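Local coordinates for 3-oxoacyl-(acyl-carrier protein) synthase II (Thermus thermophilus, PDB 1J3N) that probably catalyses the decarboxylative condensation of malonyl-ACP with an acyl-ACP that lengthens the growing fatty acid by two carbons, as a homodimeric enzyme of the beta-ketoacyl-ACP synthase family, at residues Ser31-Pro35 against Glu212-Ala216; Ala205-Arg209 against Ser223-Val228; Ala249-Ala253 against Val352-Tyr356; Lys385-Ser391 against Val402-Arg407. Residue numbers count along the deposited sequence, not the author numbering.

Contact 1 of 4, residues Ser31-Pro35 against Glu212-Ala216; sequences SGVRP and EPEKA
The 31-35 segment comes out of a turn into extended chain: V33 (phi/psi -90/137) and R34 (-160/173) are beta, and G32 (-108/10) makes the bend. Against it 212-216 forms a loosely bonded helical turn, held by K215 N to E212 O at 3.0 Å and A216 N to P213 O at 3.3 Å. CA atoms are closest for R34 with P213 (5.1 Å) and V33 with E214 (5.2 Å), and no direct hydrogen bond crosses. P213 is the centrepiece: its CB lies 3.8 Å from R34 CA, its CG 4.1 Å from P35 CD, and its O 3.1 Å from V33 CG1, with V33 in the t rotamer. S31, also t, packs OG 3.4 Å from E214 CA and accepts from V33 N at 3.3 Å. Water 2 bridges S31 OG (2.6 Å) to E214 O (2.7 Å); water 1 joins S31 N (2.9 Å) weakly to E214 OE2 (3.2 Å). R34 points away, forming salt bridges with D53 and E51. The result is a surface contact in which an ST turn leads into the edge of the small two-stranded antiparallel sheet 33-35/48-50, with the short helix packed on both strands, P213 also touching I48.

Contact 2 of 4, residues Ala205-Arg209 against Ser223-Val228; sequences ALSTR and SRDGFV
L206 lays its CD2 methyl over one face of the F227 ring, 3.7 Å from the centroid and 29° off the normal, a CH-pi contact with CD2 to CE1 at 3.2 Å. L206 is m,t, while F227 has chi1 70° and chi2 80°. Neither segment is regular; end to end they run 109° apart, and a single beta bridge pairs L206 with F227 (CA-CA 4.8 Å). F227 N donates to A205 O (3.2 Å) and S207 N to F227 O (2.9 Å). G226, at phi/psi 114/162, sits with its CA 4.2 Å from that of S207; a beta carbon there would clash with A205 O, L206 C and S207 N. D225 (chi1 75°) reaches back with both carboxylate oxygens: OD1 accepts from S207 OG (2.9 Å, S207 in t) and OD2 from T208 N (3.0 Å). R209 bends over with NH2 to S223 O at 2.7 Å, a weak hydrogen bond, and forms a long salt bridge from NH2 to D225 OD1 (3.7 Å). Water 4 spans S207 O (3.1 Å) and F227 O (2.8 Å). Together these bonds draw together the base of the excursion carrying helix 213-216, whose A216 packs on S207, R209 and V228. L206 rests on I197 and F200 of helix 194-202, F227 meets the H338 ring, and the chain beyond V228 soon enters strand 232-240.

Contact 3 of 4, residues Ala249-Ala253 against Val352-Tyr356; sequences ARIYA and VQALY
R250 is the first residue of 249-253 to reach the helical turn 352-356. Its phi/psi of -83/123 and a t chi1 carry the folded side chain across, so that CD lies 3.4 Å from Y356 OH. I251, also extended (-104/124), turns its side chain away and offers its O, 3.8 Å from Y356 CE1. At Y252 the chain kinks (-79/-37), and its CA comes 5.4 Å from that of Y356. With chi1 -72° for Y252 and t for Y356, the Y252 edge meets the Y356 face in a T-shaped stack, centroids 4.8 Å apart and planes at 72°; CD1 of Y252 is 3.6 Å from CG of Y356. Y252 CB also presses on V352 CG1 at 3.3 Å. A253, fully extended (-180/179), points CB at V352 CG1 (4.2 Å) and L355 CD1 (4.1 Å). The chain leading toward strand 253-262, its Y252 and A253 backbones hydrogen-bonded to V6 of strand 4-13, thus packs on V352, L355 and Y356 along one side of helix 343-357. With no hydrogen bond between the segments, cohesion here is aromatic and apolar, while R250 NH2 and Y252 OH both turn to D85, to its backbone O and its carboxylate respectively.

Contact 4 of 4, residues Lys385-Ser391 against Val402-Arg407; sequences KVDYALS and VLAFKR
R407 and D387 make the sharpest polar contact, a salt bridge with NH2 of R407 only 2.4 Å from OD1 of D387, very short, at the open end of the beta hairpin 388-394/399-406, near the C-terminus of this thiolase-type fold. R407 N donates to D387 O (2.8 Å). K385 NZ lies over one face of the R407 guanidinium, 3.3 Å from CZ, so that two like charges come close without bonding. Inward, strands 388-391 and 402-406 run antiparallel at 158°, their axes 4.6 Å apart. The hydrogen-bonded pairs are A389 with F405 (A389 N to F405 O 3.0 Å, F405 N to A389 O 2.8 Å) and S391 with L403 (S391 N to L403 O 2.8 Å, L403 N to S391 O 3.1 Å). Y388 with K406 and L390 with A404 are the non-hydrogen-bonded pairs, CA atoms 4.7 and 4.6 Å apart. A389, S391, L403 and F405 share one face, where F405 and S391 touch helix 343-357. Y388, L390, A404 and K406 occupy the other, with L390 on M281 of helix 275-288. Strand 297-299 flanks 388-394 in parallel and 253-262 flanks 399-406, so the hairpin is interior to the sheet. On the Y388 side, that residue (chi1 -69°) leans over K406, CE1 to CB 3.4 Å, while L390, m,t, sets CD2 3.5 Å from A404 CB.

The four contacts fall into two touching pairs. Contacts 1 and 2 have centres 11 Å apart and interleave along the chain; A216 CB rests 3.5 Å from S207 OG, and V33 CG1 lies 3.7 Å from V228 CG1. Contacts 3 and 4, also 11 Å apart, join through helix 343-357: L355 CD2 meets V386 CG2 at 3.3 Å and V352 CG2 meets F405 CE1 at 3.7 Å. Between the pairs, centres are about 29 to 33 Å apart, with contacts 2 and 3 on opposite sides of the chain's centre. Contact 2 probably lies nearest the active site, since F227 meets H338, which matches in sequence setting a histidine of the family's Cys-His-His site.

Contact 1 of 4, residues Ser31-Pro35 against Glu212-Ala216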
loop_
_atom_site.group_PDB
_atom_site.type_symbol
_atom_site.label_atom_id
_atom_site.label_comp_id
_atom_site.label_asym_id
_atom_site.label_seq_id
_atom_site.Cartn_x
_atom_site.Cartn_y
_atom_site.Cartn_z
ATOM N N SER A 31 0.642 9.657 -29.695
ATOM C CA SER A 31 1.382 8.590 -29.049
ATOM C C SER A 31 2.487 9.235 -28.228
ATOM O O SER A 31 3.109 10.202 -28.670
ATOM C CB SER A 31 2.003 7.661 -30.088
ATOM O OG SER A 31 2.909 6.765 -29.465
ATOM N N GLY A 32 2.730 8.698 -27.036
ATOM C CA GLY A 32 3.770 9.235 -26.174
ATOM C C GLY A 32 4.968 8.307 -26.098
ATOM O O GLY A 32 5.864 8.506 -25.279
ATOM N N VAL A 33 4.985 7.297 -26.965
ATOM C CA VAL A 33 6.066 6.316 -27.012
ATOM C C VAL A 33 7.167 6.768 -27.977
ATOM O O VAL A 33 6.885 7.240 -29.074
ATOM C CB VAL A 33 5.523 4.942 -27.457
ATOM C CG1 VAL A 33 6.607 3.887 -27.351
ATOM C CG2 VAL A 33 4.328 4.566 -26.602
ATOM N N ARG A 34 8.423 6.616 -27.571
ATOM C CA ARG A 34 9.533 7.049 -28.413
ATOM C C ARG A 34 10.822 6.364 -27.995
ATOM O O ARG A 34 10.856 5.659 -26.991
ATOM C CB ARG A 34 9.707 8.565 -28.275
ATOM C CG ARG A 34 10.152 9.007 -26.873
ATOM C CD ARG A 34 10.072 10.522 -26.701
ATOM N NE ARG A 34 10.607 10.967 -25.414
ATOM C CZ ARG A 34 10.497 12.210 -24.947
ATOM N NH1 ARG A 34 9.870 13.138 -25.660
ATOM N NH2 ARG A 34 11.016 12.531 -23.768
ATOM N N PRO A 35 11.902 6.545 -28.776
ATOM C CA PRO A 35 13.166 5.914 -28.395
ATOM C C PRO A 35 13.532 6.489 -27.020
ATOM O O PRO A 35 13.321 7.675 -26.767
ATOM C CB PRO A 35 14.119 6.371 -29.500
ATOM C CG PRO A 35 13.216 6.495 -30.684
ATOM C CD PRO A 35 12.018 7.193 -30.097
ATOM N N GLU A 212 9.256 0.712 -34.607
ATOM C CA GLU A 212 8.094 1.599 -34.693
ATOM C C GLU A 212 7.542 1.863 -33.292
ATOM O O GLU A 212 6.530 1.281 -32.882
ATOM C CB GLU A 212 7.009 0.969 -35.567
ATOM C CG GLU A 212 7.509 0.497 -36.913
ATOM C CD GLU A 212 6.426 -0.165 -37.739
ATOM O OE1 GLU A 212 5.715 -1.042 -37.196
ATOM O OE2 GLU A 212 6.294 0.188 -38.932
ATOM N N PRO A 213 8.192 2.770 -32.544
ATOM C CA PRO A 213 7.777 3.113 -31.184
ATOM C C PRO A 213 6.297 3.455 -31.008
ATOM O O PRO A 213 5.638 2.914 -30.125
ATOM C CB PRO A 213 8.691 4.286 -30.833
ATOM C CG PRO A 213 9.933 3.996 -31.627
ATOM C CD PRO A 213 9.344 3.592 -32.955
ATOM N N GLU A 214 5.775 4.348 -31.842
ATOM C CA GLU A 214 4.377 4.752 -31.727
ATOM C C GLU A 214 3.377 3.648 -32.055
ATOM O O GLU A 214 2.193 3.763 -31.721
ATOM C CB GLU A 214 4.100 5.970 -32.618
ATOM C CG GLU A 214 4.933 7.188 -32.268
ATOM C CD GLU A 214 4.515 8.433 -33.029
ATOM O OE1 GLU A 214 5.148 9.490 -32.820
ATOM O OE2 GLU A 214 3.556 8.361 -33.829
ATOM N N LYS A 215 3.852 2.584 -32.701
ATOM C CA LYS A 215 2.988 1.465 -33.080
ATOM C C LYS A 215 3.172 0.229 -32.199
ATOM O O LYS A 215 2.434 -0.751 -32.339
ATOM C CB LYS A 215 3.246 1.065 -34.540
ATOM C CG LYS A 215 2.983 2.158 -35.568
ATOM C CD LYS A 215 3.158 1.607 -36.979
ATOM C CE LYS A 215 2.867 2.649 -38.052
ATOM N NZ LYS A 215 3.095 2.068 -39.413
ATOM N N ALA A 216 4.150 0.270 -31.297
ATOM C CA ALA A 216 4.426 -0.867 -30.420
ATOM C C ALA A 216 3.228 -1.254 -29.546
ATOM O O ALA A 216 2.801 -2.409 -29.552
ATOM C CB ALA A 216 5.654 -0.572 -29.550
HETATM O O HOH W 1 1.260 10.190 -32.450
HETATM O O HOH W 2 1.974 4.377 -29.116
#

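Contact 2 of 4, residues Ala205-Arg209 against Ser223-Val228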
loop_
_atom_site.group_PDB
_atom_site.type_symbol
_atom_site.label_atom_id
_atom_site.label_comp_id
_atom_site.label_asym_id
_atom_site.label_seq_id
_atom_site.Cartn_x
_atom_site.Cartn_y
_atom_site.Cartn_z
ATOM N N ALA A 205 7.880 -9.450 -20.913
ATOM C CA ALA A 205 6.577 -8.809 -20.776
ATOM C C ALA A 205 6.437 -7.554 -21.624
ATOM O O ALA A 205 5.345 -7.013 -21.754
ATOM C CB ALA A 205 6.323 -8.468 -19.313
ATOM N N LEU A 206 7.540 -7.097 -22.207
ATOM C CA LEU A 206 7.528 -5.881 -23.011
ATOM C C LEU A 206 7.600 -6.081 -24.528
ATOM O O LEU A 206 8.194 -7.041 -25.025
ATOM C CB LEU A 206 8.685 -4.971 -22.577
ATOM C CG LEU A 206 8.814 -4.618 -21.088
ATOM C CD1 LEU A 206 9.975 -3.645 -20.896
ATOM C CD2 LEU A 206 7.521 -3.987 -20.582
ATOM N N SER A 207 6.993 -5.150 -25.258
ATOM C CA SER A 207 6.998 -5.186 -26.712
ATOM C C SER A 207 8.420 -4.926 -27.194
ATOM O O SER A 207 9.133 -4.102 -26.622
ATOM C CB SER A 207 6.057 -4.109 -27.266
ATOM O OG SER A 207 6.257 -3.920 -28.657
ATOM N N THR A 208 8.838 -5.631 -28.240
ATOM C CA THR A 208 10.183 -5.448 -28.782
ATOM C C THR A 208 10.170 -4.737 -30.128
ATOM O O THR A 208 11.119 -4.856 -30.902
ATOM C CB THR A 208 10.911 -6.804 -28.961
ATOM O OG1 THR A 208 10.109 -7.679 -29.770
ATOM C CG2 THR A 208 11.173 -7.448 -27.603
ATOM N N ARG A 209 9.105 -3.991 -30.405
ATOM C CA ARG A 209 8.993 -3.280 -31.676
ATOM C C ARG A 209 9.762 -1.957 -31.680
ATOM O O ARG A 209 9.201 -0.885 -31.925
ATOM C CB ARG A 209 7.521 -3.033 -31.995
ATOM C CG ARG A 209 7.249 -2.683 -33.441
ATOM C CD ARG A 209 5.790 -2.940 -33.789
ATOM N NE ARG A 209 5.369 -4.271 -33.353
ATOM C CZ ARG A 209 4.234 -4.861 -33.722
ATOM N NH1 ARG A 209 3.395 -4.240 -34.543
ATOM N NH2 ARG A 209 3.934 -6.071 -33.263
ATOM N N SER A 223 -1.239 -8.505 -33.895
ATOM C CA SER A 223 0.215 -8.423 -33.755
ATOM C C SER A 223 0.720 -7.904 -32.405
ATOM O O SER A 223 1.907 -7.593 -32.267
ATOM C CB SER A 223 0.793 -7.558 -34.880
ATOM O OG SER A 223 0.166 -6.286 -34.923
ATOM N N ARG A 224 -0.166 -7.823 -31.416
ATOM C CA ARG A 224 0.211 -7.339 -30.081
ATOM C C ARG A 224 1.272 -8.250 -29.446
ATOM O O ARG A 224 1.096 -9.466 -29.391
ATOM C CB ARG A 224 -1.033 -7.248 -29.193
ATOM C CG ARG A 224 -1.796 -8.557 -28.988
ATOM C CD ARG A 224 -3.093 -8.292 -28.217
ATOM N NE ARG A 224 -3.760 -9.490 -27.712
ATOM C CZ ARG A 224 -4.672 -10.199 -28.377
ATOM N NH1 ARG A 224 -5.041 -9.841 -29.600
ATOM N NH2 ARG A 224 -5.236 -11.261 -27.810
ATOM N N ASP A 225 2.366 -7.664 -28.956
ATOM C CA ASP A 225 3.457 -8.456 -28.384
ATOM C C ASP A 225 4.042 -7.976 -27.050
ATOM O O ASP A 225 5.257 -8.039 -26.858
ATOM C CB ASP A 225 4.598 -8.541 -29.400
ATOM C CG ASP A 225 5.390 -7.240 -29.501
ATOM O OD1 ASP A 225 4.768 -6.170 -29.697
ATOM O OD2 ASP A 225 6.635 -7.285 -29.385
ATOM N N GLY A 226 3.200 -7.516 -26.129
ATOM C CA GLY A 226 3.709 -7.044 -24.854
ATOM C C GLY A 226 3.483 -5.553 -24.703
ATOM O O GLY A 226 3.271 -4.853 -25.696
ATOM N N PHE A 227 3.543 -5.047 -23.473
ATOM C CA PHE A 227 3.301 -3.628 -23.268
ATOM C C PHE A 227 4.532 -2.732 -23.349
ATOM O O PHE A 227 5.663 -3.202 -23.504
ATOM C CB PHE A 227 2.524 -3.396 -21.952
ATOM C CG PHE A 227 3.309 -3.657 -20.700
ATOM C CD1 PHE A 227 4.198 -2.709 -20.207
ATOM C CD2 PHE A 227 3.121 -4.833 -19.982
ATOM C CE1 PHE A 227 4.883 -2.925 -19.016
ATOM C CE2 PHE A 227 3.802 -5.056 -18.796
ATOM C CZ PHE A 227 4.686 -4.096 -18.313
ATOM N N VAL A 228 4.284 -1.428 -23.296
ATOM C CA VAL A 228 5.345 -0.432 -23.349
ATOM C C VAL A 228 5.302 0.250 -21.995
ATOM O O VAL A 228 4.225 0.583 -21.499
ATOM C CB VAL A 228 5.089 0.613 -24.463
ATOM C CG1 VAL A 228 6.227 1.639 -24.499
ATOM C CG2 VAL A 228 4.972 -0.084 -25.806
HETATM O O HOH W 3 7.515 -9.158 -26.808
HETATM O O HOH W 4 7.970 -2.074 -24.628
#

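Contact 3 of 4, residues Ala249-Ala253 against Val352-Tyr356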
loop_
_atom_site.group_PDB
_atom_site.type_symbol
_atom_site.label_atom_id
_atom_site.label_comp_id
_atom_site.label_asym_id
_atom_site.label_seq_id
_atom_site.Cartn_x
_atom_site.Cartn_y
_atom_site.Cartn_z
ATOM N N ALA A 249 -18.227 24.129 -6.669
ATOM C CA ALA A 249 -17.253 23.412 -7.486
ATOM C C ALA A 249 -17.741 22.856 -8.819
ATOM O O ALA A 249 -18.904 22.499 -8.985
ATOM C CB ALA A 249 -16.653 22.279 -6.672
ATOM N N ARG A 250 -16.828 22.784 -9.777
ATOM C CA ARG A 250 -17.157 22.220 -11.075
ATOM C C ARG A 250 -16.995 20.726 -10.844
ATOM O O ARG A 250 -15.933 20.271 -10.414
ATOM C CB ARG A 250 -16.173 22.705 -12.144
ATOM C CG ARG A 250 -16.444 22.136 -13.537
ATOM C CD ARG A 250 -15.479 21.019 -13.918
ATOM N NE ARG A 250 -14.161 21.551 -14.253
ATOM C CZ ARG A 250 -13.207 21.822 -13.366
ATOM N NH1 ARG A 250 -13.409 21.600 -12.073
ATOM N NH2 ARG A 250 -12.054 22.338 -13.773
ATOM N N ILE A 251 -18.052 19.966 -11.097
ATOM C CA ILE A 251 -18.009 18.524 -10.897
ATOM C C ILE A 251 -17.878 17.803 -12.237
ATOM O O ILE A 251 -18.694 17.991 -13.142
ATOM C CB ILE A 251 -19.272 18.058 -10.148
ATOM C CG1 ILE A 251 -19.274 18.670 -8.747
ATOM C CG2 ILE A 251 -19.335 16.544 -10.090
ATOM C CD1 ILE A 251 -20.562 18.460 -7.990
ATOM N N TYR A 252 -16.837 16.987 -12.357
ATOM C CA TYR A 252 -16.577 16.249 -13.584
ATOM C C TYR A 252 -17.453 15.013 -13.705
ATOM O O TYR A 252 -17.891 14.651 -14.802
ATOM C CB TYR A 252 -15.115 15.829 -13.634
ATOM C CG TYR A 252 -14.157 16.960 -13.892
ATOM C CD1 TYR A 252 -14.121 17.596 -15.136
ATOM C CD2 TYR A 252 -13.243 17.357 -12.920
ATOM C CE1 TYR A 252 -13.187 18.591 -15.407
ATOM C CE2 TYR A 252 -12.309 18.351 -13.178
ATOM C CZ TYR A 252 -12.282 18.958 -14.424
ATOM O OH TYR A 252 -11.326 19.911 -14.697
ATOM N N ALA A 253 -17.691 14.368 -12.571
ATOM C CA ALA A 253 -18.503 13.160 -12.517
ATOM C C ALA A 253 -18.588 12.667 -11.081
ATOM O O ALA A 253 -18.002 13.254 -10.166
ATOM C CB ALA A 253 -17.884 12.074 -13.389
ATOM N N VAL A 352 -13.072 9.815 -16.621
ATOM C CA VAL A 352 -13.897 10.902 -16.109
ATOM C C VAL A 352 -14.063 11.971 -17.191
ATOM O O VAL A 352 -15.128 12.570 -17.310
ATOM C CB VAL A 352 -13.261 11.544 -14.844
ATOM C CG1 VAL A 352 -13.931 12.865 -14.520
ATOM C CG2 VAL A 352 -13.398 10.596 -13.673
ATOM N N GLN A 353 -13.008 12.191 -17.981
ATOM C CA GLN A 353 -13.030 13.187 -19.057
ATOM C C GLN A 353 -13.993 12.791 -20.178
ATOM O O GLN A 353 -14.625 13.651 -20.789
ATOM C CB GLN A 353 -11.628 13.391 -19.645
ATOM C CG GLN A 353 -10.614 13.997 -18.676
ATOM C CD GLN A 353 -9.257 14.251 -19.317
ATOM O OE1 GLN A 353 -8.706 13.383 -19.997
ATOM N NE2 GLN A 353 -8.701 15.439 -19.080
ATOM N N ALA A 354 -14.098 11.494 -20.453
ATOM C CA ALA A 354 -15.001 11.014 -21.494
ATOM C C ALA A 354 -16.463 11.246 -21.095
ATOM O O ALA A 354 -17.295 11.543 -21.945
ATOM C CB ALA A 354 -14.766 9.537 -21.763
ATOM N N LEU A 355 -16.771 11.097 -19.808
ATOM C CA LEU A 355 -18.135 11.307 -19.320
ATOM C C LEU A 355 -18.493 12.786 -19.339
ATOM O O LEU A 355 -19.555 13.183 -19.821
ATOM C CB LEU A 355 -18.282 10.791 -17.885
ATOM C CG LEU A 355 -18.270 9.285 -17.614
ATOM C CD1 LEU A 355 -18.252 9.046 -16.115
ATOM C CD2 LEU A 355 -19.488 8.638 -18.238
ATOM N N TYR A 356 -17.592 13.591 -18.790
ATOM C CA TYR A 356 -17.744 15.037 -18.702
ATOM C C TYR A 356 -17.851 15.729 -20.074
ATOM O O TYR A 356 -18.723 16.572 -20.289
ATOM C CB TYR A 356 -16.548 15.594 -17.928
ATOM C CG TYR A 356 -16.566 17.084 -17.700
ATOM C CD1 TYR A 356 -17.409 17.653 -16.748
ATOM C CD2 TYR A 356 -15.735 17.926 -18.435
ATOM C CE1 TYR A 356 -17.426 19.029 -16.532
ATOM C CE2 TYR A 356 -15.743 19.308 -18.230
ATOM C CZ TYR A 356 -16.592 19.852 -17.276
ATOM O OH TYR A 356 -16.610 21.217 -17.075
#

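Contact 4 of 4, residues Lys385-Ser391 against Val402-Arg407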
loop_
_atom_site.group_PDB
_atom_site.type_symbol
_atom_site.label_atom_id
_atom_site.label_comp_id
_atom_site.label_asym_id
_atom_site.label_seq_id
_atom_site.Cartn_x
_atom_site.Cartn_y
_atom_site.Cartn_z
ATOM N N LYS A 385 -22.831 10.260 -25.299
ATOM C CA LYS A 385 -23.242 10.683 -23.968
ATOM C C LYS A 385 -23.629 9.483 -23.104
ATOM O O LYS A 385 -24.805 9.117 -23.021
ATOM C CB LYS A 385 -24.432 11.641 -24.081
ATOM C CG LYS A 385 -25.013 12.117 -22.749
ATOM C CD LYS A 385 -26.325 12.877 -22.963
ATOM C CE LYS A 385 -26.926 13.358 -21.646
ATOM N NZ LYS A 385 -26.064 14.372 -20.977
ATOM N N VAL A 386 -22.644 8.870 -22.458
ATOM C CA VAL A 386 -22.917 7.722 -21.603
ATOM C C VAL A 386 -23.247 8.172 -20.179
ATOM O O VAL A 386 -22.831 9.243 -19.741
ATOM C CB VAL A 386 -21.716 6.748 -21.576
ATOM C CG1 VAL A 386 -21.534 6.111 -22.947
ATOM C CG2 VAL A 386 -20.455 7.484 -21.179
ATOM N N ASP A 387 -24.010 7.353 -19.465
ATOM C CA ASP A 387 -24.393 7.662 -18.088
ATOM C C ASP A 387 -23.452 6.979 -17.108
ATOM O O ASP A 387 -23.193 7.496 -16.022
ATOM C CB ASP A 387 -25.817 7.186 -17.806
ATOM C CG ASP A 387 -26.842 7.861 -18.691
ATOM O OD1 ASP A 387 -26.909 9.108 -18.675
ATOM O OD2 ASP A 387 -27.581 7.143 -19.400
ATOM N N TYR A 388 -22.953 5.810 -17.505
ATOM C CA TYR A 388 -22.048 5.022 -16.676
ATOM C C TYR A 388 -20.874 4.435 -17.472
ATOM O O TYR A 388 -21.012 4.047 -18.647
ATOM C CB TYR A 388 -22.825 3.889 -15.990
ATOM C CG TYR A 388 -23.806 4.352 -14.926
ATOM C CD1 TYR A 388 -23.364 4.731 -13.660
ATOM C CD2 TYR A 388 -25.180 4.407 -15.186
ATOM C CE1 TYR A 388 -24.261 5.151 -12.672
ATOM C CE2 TYR A 388 -26.089 4.829 -14.205
ATOM C CZ TYR A 388 -25.622 5.198 -12.951
ATOM O OH TYR A 388 -26.507 5.609 -11.974
ATOM N N ALA A 389 -19.722 4.364 -16.812
ATOM C CA ALA A 389 -18.509 3.835 -17.421
ATOM C C ALA A 389 -17.634 3.145 -16.379
ATOM O O ALA A 389 -17.625 3.534 -15.200
ATOM C CB ALA A 389 -17.724 4.965 -18.079
ATOM N N LEU A 390 -16.906 2.118 -16.810
ATOM C CA LEU A 390 -16.004 1.412 -15.909
ATOM C C LEU A 390 -14.557 1.691 -16.300
ATOM O O LEU A 390 -14.264 2.016 -17.457
ATOM C CB LEU A 390 -16.243 -0.104 -15.957
ATOM C CG LEU A 390 -17.559 -0.677 -15.423
ATOM C CD1 LEU A 390 -17.473 -2.197 -15.430
ATOM C CD2 LEU A 390 -17.822 -0.163 -14.004
ATOM N N SER A 391 -13.667 1.565 -15.323
ATOM C CA SER A 391 -12.238 1.741 -15.516
ATOM C C SER A 391 -11.597 0.477 -14.946
ATOM O O SER A 391 -11.631 0.254 -13.740
ATOM C CB SER A 391 -11.738 2.966 -14.759
ATOM O OG SER A 391 -10.415 3.276 -15.158
ATOM N N VAL A 402 -11.663 -2.320 -10.054
ATOM C CA VAL A 402 -12.516 -1.667 -11.036
ATOM C C VAL A 402 -13.265 -0.480 -10.428
ATOM O O VAL A 402 -13.783 -0.561 -9.312
ATOM C CB VAL A 402 -13.561 -2.664 -11.594
ATOM C CG1 VAL A 402 -14.496 -1.958 -12.569
ATOM C CG2 VAL A 402 -12.852 -3.826 -12.270
ATOM N N LEU A 403 -13.307 0.626 -11.166
ATOM C CA LEU A 403 -14.012 1.808 -10.709
ATOM C C LEU A 403 -15.180 2.057 -11.650
ATOM O O LEU A 403 -15.074 1.831 -12.860
ATOM C CB LEU A 403 -13.088 3.038 -10.694
ATOM C CG LEU A 403 -11.950 3.070 -9.661
ATOM C CD1 LEU A 403 -11.196 4.378 -9.787
ATOM C CD2 LEU A 403 -12.497 2.926 -8.257
ATOM N N ALA A 404 -16.289 2.509 -11.079
ATOM C CA ALA A 404 -17.491 2.817 -11.836
ATOM C C ALA A 404 -17.786 4.302 -11.677
ATOM O O ALA A 404 -17.940 4.803 -10.559
ATOM C CB ALA A 404 -18.671 1.989 -11.324
ATOM N N PHE A 405 -17.877 4.998 -12.805
ATOM C CA PHE A 405 -18.148 6.425 -12.804
ATOM C C PHE A 405 -19.523 6.733 -13.376
ATOM O O PHE A 405 -19.987 6.075 -14.305
ATOM C CB PHE A 405 -17.070 7.153 -13.609
ATOM C CG PHE A 405 -15.730 7.199 -12.919
ATOM C CD1 PHE A 405 -15.534 8.012 -11.801
ATOM C CD2 PHE A 405 -14.662 6.437 -13.389
ATOM C CE1 PHE A 405 -14.293 8.068 -11.163
ATOM C CE2 PHE A 405 -13.414 6.487 -12.754
ATOM C CZ PHE A 405 -13.233 7.304 -11.642
ATOM N N LYS A 406 -20.172 7.743 -12.810
ATOM C CA LYS A 406 -21.498 8.148 -13.263
ATOM C C LYS A 406 -21.487 9.584 -13.770
ATOM O O LYS A 406 -20.944 10.474 -13.115
ATOM C CB LYS A 406 -22.511 8.023 -12.120
ATOM C CG LYS A 406 -23.875 8.601 -12.452
ATOM C CD LYS A 406 -24.821 8.552 -11.260
ATOM C CE LYS A 406 -26.156 9.191 -11.621
ATOM N NZ LYS A 406 -27.110 9.160 -10.478
ATOM N N ARG A 407 -22.079 9.802 -14.941
ATOM C CA ARG A 407 -22.152 11.136 -15.527
ATOM C C ARG A 407 -23.113 11.996 -14.713
ATOM O O ARG A 407 -24.262 11.620 -14.483
ATOM C CB ARG A 407 -22.634 11.062 -16.982
ATOM C CG ARG A 407 -22.788 12.424 -17.659
ATOM C CD ARG A 407 -23.327 12.310 -19.080
ATOM N NE ARG A 407 -24.656 11.703 -19.131
ATOM C CZ ARG A 407 -25.724 12.173 -18.490
ATOM N NH1 ARG A 407 -25.632 13.261 -17.737
ATOM N NH2 ARG A 407 -26.893 11.557 -18.607
#